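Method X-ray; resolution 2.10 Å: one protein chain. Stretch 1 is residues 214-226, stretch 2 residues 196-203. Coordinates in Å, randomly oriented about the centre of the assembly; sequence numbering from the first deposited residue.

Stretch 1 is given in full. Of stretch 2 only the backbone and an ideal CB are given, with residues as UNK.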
# COMPACT_ATOMS: atom_id res chain seq x y z
N ASP B 214 -23.90 -40.42 -46.80
CA ASP B 214 -22.51 -40.65 -46.38
C ASP B 214 -22.51 -41.49 -45.09
O ASP B 214 -21.88 -42.56 -45.06
CB ASP B 214 -21.77 -39.30 -46.15
CG ASP B 214 -21.78 -38.33 -47.32
OD1 ASP B 214 -22.42 -38.64 -48.35
OD2 ASP B 214 -21.15 -37.25 -47.20
N HIS B 215 -23.30 -41.03 -44.07
CA HIS B 215 -23.46 -41.68 -42.78
C HIS B 215 -24.23 -42.98 -42.90
O HIS B 215 -23.79 -43.94 -42.28
CB HIS B 215 -24.06 -40.73 -41.74
CG HIS B 215 -23.31 -39.43 -41.66
ND1 HIS B 215 -22.08 -39.34 -41.04
CD2 HIS B 215 -23.61 -38.23 -42.21
CE1 HIS B 215 -21.68 -38.09 -41.21
NE2 HIS B 215 -22.56 -37.38 -41.89
N ILE B 216 -25.30 -43.04 -43.74
CA ILE B 216 -26.09 -44.27 -43.94
C ILE B 216 -25.20 -45.40 -44.51
O ILE B 216 -25.32 -46.56 -44.07
CB ILE B 216 -27.40 -44.05 -44.76
CG1 ILE B 216 -28.41 -43.22 -43.95
CG2 ILE B 216 -28.03 -45.40 -45.19
CD1 ILE B 216 -29.68 -42.76 -44.68
N LEU B 217 -24.28 -45.04 -45.43
CA LEU B 217 -23.34 -45.98 -46.04
C LEU B 217 -22.34 -46.52 -45.04
O LEU B 217 -21.95 -47.68 -45.15
CB LEU B 217 -22.62 -45.41 -47.28
CG LEU B 217 -23.48 -45.20 -48.52
CD1 LEU B 217 -22.65 -44.60 -49.64
CD2 LEU B 217 -24.14 -46.49 -48.97
N ARG B 218 -21.94 -45.71 -44.05
CA ARG B 218 -21.05 -46.15 -42.97
C ARG B 218 -21.79 -47.15 -42.08
O ARG B 218 -21.19 -48.12 -41.64
CB ARG B 218 -20.59 -44.98 -42.10
CG ARG B 218 -19.54 -44.07 -42.71
CD ARG B 218 -18.97 -43.11 -41.66
NE ARG B 218 -19.99 -42.32 -40.97
CZ ARG B 218 -20.47 -42.60 -39.76
NH1 ARG B 218 -20.05 -43.67 -39.10
NH2 ARG B 218 -21.41 -41.84 -39.22
N TYR B 219 -23.09 -46.91 -41.78
CA TYR B 219 -23.89 -47.80 -40.95
C TYR B 219 -24.07 -49.16 -41.63
O TYR B 219 -24.14 -50.17 -40.94
CB TYR B 219 -25.27 -47.20 -40.65
CG TYR B 219 -25.27 -45.83 -39.99
CD1 TYR B 219 -24.19 -45.40 -39.22
CD2 TYR B 219 -26.38 -44.99 -40.09
CE1 TYR B 219 -24.19 -44.15 -38.61
CE2 TYR B 219 -26.39 -43.74 -39.47
CZ TYR B 219 -25.30 -43.33 -38.72
OH TYR B 219 -25.32 -42.10 -38.12
N GLU B 220 -24.14 -49.16 -42.99
CA GLU B 220 -24.30 -50.35 -43.83
C GLU B 220 -23.08 -51.27 -43.79
O GLU B 220 -23.22 -52.49 -43.96
CB GLU B 220 -24.59 -49.95 -45.28
CG GLU B 220 -25.95 -50.41 -45.78
CD GLU B 220 -26.13 -51.89 -46.07
OE1 GLU B 220 -25.44 -52.43 -46.97
OE2 GLU B 220 -27.03 -52.50 -45.45
N ARG B 221 -21.88 -50.67 -43.59
CA ARG B 221 -20.61 -51.38 -43.50
C ARG B 221 -20.32 -51.85 -42.07
O ARG B 221 -19.67 -52.89 -41.91
CB ARG B 221 -19.46 -50.49 -44.00
CG ARG B 221 -19.43 -50.25 -45.52
CD ARG B 221 -18.18 -49.50 -45.95
NE ARG B 221 -18.10 -48.15 -45.38
CZ ARG B 221 -17.01 -47.38 -45.39
NH1 ARG B 221 -15.88 -47.83 -45.92
NH2 ARG B 221 -17.04 -46.17 -44.85
N ASN B 222 -20.81 -51.11 -41.05
CA ASN B 222 -20.61 -51.45 -39.64
C ASN B 222 -21.35 -52.72 -39.21
O ASN B 222 -22.58 -52.74 -39.25
CB ASN B 222 -20.96 -50.25 -38.72
CG ASN B 222 -20.37 -50.32 -37.32
OD1 ASN B 222 -20.00 -51.38 -36.79
ND2 ASN B 222 -20.31 -49.16 -36.67
N PRO B 223 -20.62 -53.78 -38.77
CA PRO B 223 -21.30 -55.02 -38.34
C PRO B 223 -22.15 -54.89 -37.08
O PRO B 223 -23.13 -55.61 -36.94
CB PRO B 223 -20.14 -56.01 -38.11
CG PRO B 223 -18.93 -55.38 -38.71
CD PRO B 223 -19.15 -53.90 -38.68
N ALA B 224 -21.79 -53.97 -36.18
CA ALA B 224 -22.50 -53.70 -34.92
C ALA B 224 -23.95 -53.19 -35.11
O ALA B 224 -24.81 -53.48 -34.27
CB ALA B 224 -21.70 -52.70 -34.10
N ILE B 225 -24.19 -52.45 -36.22
CA ILE B 225 -25.47 -51.87 -36.64
C ILE B 225 -26.24 -52.90 -37.49
O ILE B 225 -25.73 -53.39 -38.50
CB ILE B 225 -25.25 -50.52 -37.38
CG1 ILE B 225 -24.76 -49.43 -36.40
CG2 ILE B 225 -26.51 -50.06 -38.15
CD1 ILE B 225 -24.00 -48.25 -37.00
N LYS B 226 -27.49 -53.20 -37.08
CA LYS B 226 -28.40 -54.13 -37.76
C LYS B 226 -29.65 -53.37 -38.28
O LYS B 226 -30.44 -53.92 -39.04
CB LYS B 226 -28.85 -55.25 -36.80
CG LYS B 226 -27.78 -55.77 -35.84
CD LYS B 226 -26.74 -56.65 -36.51
CE LYS B 226 -25.75 -57.21 -35.52
NZ LYS B 226 -24.63 -57.88 -36.21
N UNK B 196 -29.84 -46.48 -29.91
CA UNK B 196 -28.86 -46.18 -30.95
C UNK B 196 -27.48 -46.75 -30.63
O UNK B 196 -27.07 -46.84 -29.48
CB UNK B 196 -28.76 -44.67 -31.15
N UNK B 197 -26.77 -47.12 -31.68
CA UNK B 197 -25.36 -47.45 -31.64
C UNK B 197 -24.70 -46.06 -31.87
O UNK B 197 -23.90 -45.61 -31.05
CB UNK B 197 -24.96 -48.50 -32.67
N UNK B 198 -25.10 -45.38 -32.96
CA UNK B 198 -24.60 -44.07 -33.37
C UNK B 198 -25.75 -43.22 -33.93
O UNK B 198 -26.68 -43.74 -34.54
CB UNK B 198 -23.49 -44.22 -34.41
N UNK B 199 -25.64 -41.91 -33.75
CA UNK B 199 -26.61 -40.94 -34.26
C UNK B 199 -25.93 -39.69 -34.77
O UNK B 199 -25.00 -39.20 -34.12
CB UNK B 199 -27.62 -40.57 -33.17
N UNK B 200 -26.35 -39.17 -35.94
CA UNK B 200 -25.74 -37.96 -36.52
C UNK B 200 -26.81 -37.00 -37.04
O UNK B 200 -27.76 -37.45 -37.69
CB UNK B 200 -24.78 -38.33 -37.65
N UNK B 201 -26.66 -35.69 -36.77
CA UNK B 201 -27.53 -34.69 -37.36
C UNK B 201 -26.65 -33.95 -38.40
O UNK B 201 -25.59 -33.43 -38.04
CB UNK B 201 -28.11 -33.75 -36.31
N UNK B 202 -27.04 -33.96 -39.68
CA UNK B 202 -26.22 -33.32 -40.72
C UNK B 202 -26.43 -31.78 -40.79
O UNK B 202 -25.70 -31.10 -41.53
CB UNK B 202 -26.55 -33.95 -42.08
N UNK B 203 -27.40 -31.26 -40.02
CA UNK B 203 -27.76 -29.85 -40.02
C UNK B 203 -28.90 -29.61 -40.99
O UNK B 203 -29.21 -30.49 -41.80
CB UNK B 203 -26.56 -28.98 -40.38

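Strand 198-201 runs almost antiparallel to helix 214-221 (170°), their axes 10.1 Å apart at closest approach.

At position 196 the ideal CB has nothing of stretch 1 within 5.5 Å. The residue is Ile 196, and it makes no contact with stretch 1.

Position 197 points toward the loop that follows the helix. Its ideal CB lies 3.8 Å from Ile 225 CG1, and Asn 222 and Ala 224 lie further out. The surroundings are mostly apolar but include an amide. A long aliphatic or an aromatic side chain would suit. The residue is Tyr 197. Its ring reaches along the loop: Tyr 197 CD1 is 3.7 Å from Ile 225 CD1, Tyr 197 CE2 is 3.3 Å from Ala 224 CB, and Tyr 197 CE1 is 3.4 Å from Asn 222 ND2.

Position 198 also points toward stretch 1. Its ideal CB is 4.3 Å from Tyr 219 CE1 and 4.8 Å from Ile 225 CD1. The guanidinium of Arg 218 lies beyond, too far for a short side chain. A long acid would reach it and answer the charge; a neutral acceptor such as Gln is also conceivable. The residue is Glu 198. Glu 198 OE1 takes hydrogen bonds from Arg 218 NH1 and Arg 218 NH2, each 2.8 Å long, within a salt bridge. The same Glu 198 OE1 sits at the edge of the Tyr 219 ring, 3.2 Å from Tyr 219 CE1. Arg 218 NH2 also donates to His 215 ND1, at 3.2 Å, which helps to hold the guanidinium in place.

At position 199 the CA-to-CB direction is away. Stretch 1 would accept many residues. The residue is Gly 199.

Position 200 faces the helix again. Its ideal CB is 3.8 Å from Tyr 219 OH and 4.4 Å from His 215 CG. The space is shallow, so a compact side chain such as Val, Ala or Thr fits. The residue is Val 200. Val 200 CG1 lies over one face of the His 215 ring, 3.9 Å from its centroid, in a CH-pi contact. Val 200 CG2 is 3.7 Å from Tyr 219 OH.

Position 201 points away, and stretch 1 leaves it free. It is Ala 201.

Position 202 points toward stretch 1, but its ideal CB is 5.2 Å from His 215 CD2. A medium or large apolar side chain could close the distance. In Ile 202, CG2 comes within 3.6 Å of His 215 CD2, while the end of the side chain leads away.

Position 203 has phi/psi of 93/168, where a CB would jam against the preceding carbonyl O. This calls for glycine, and Gly 203 is found.

Stretch 2 (196-203) IYEGVAIG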
# COMPACT_ATOMS: atom_id res chain seq x y z
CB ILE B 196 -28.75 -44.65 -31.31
CG1 ILE B 196 -28.26 -43.80 -30.13
CG2 ILE B 196 -30.03 -44.09 -31.90
CD1 ILE B 196 -26.96 -43.09 -30.34
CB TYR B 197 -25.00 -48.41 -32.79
CG TYR B 197 -23.51 -48.70 -32.86
CD1 TYR B 197 -22.65 -47.87 -33.56
CD2 TYR B 197 -22.97 -49.79 -32.18
CE1 TYR B 197 -21.27 -48.10 -33.57
CE2 TYR B 197 -21.60 -50.04 -32.21
CZ TYR B 197 -20.76 -49.20 -32.91
OH TYR B 197 -19.40 -49.44 -32.96
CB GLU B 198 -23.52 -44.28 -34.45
CG GLU B 198 -22.65 -43.08 -34.72
CD GLU B 198 -21.48 -43.39 -35.63
OE1 GLU B 198 -21.67 -43.34 -36.87
OE2 GLU B 198 -20.38 -43.68 -35.12
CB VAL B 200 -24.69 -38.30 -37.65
CG1 VAL B 200 -24.21 -37.04 -38.38
CG2 VAL B 200 -23.49 -39.08 -37.11
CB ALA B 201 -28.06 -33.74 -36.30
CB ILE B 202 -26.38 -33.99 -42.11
CG1 ILE B 202 -27.83 -33.91 -42.63
CG2 ILE B 202 -25.86 -35.43 -42.08
CD1 ILE B 202 -27.95 -33.78 -44.18
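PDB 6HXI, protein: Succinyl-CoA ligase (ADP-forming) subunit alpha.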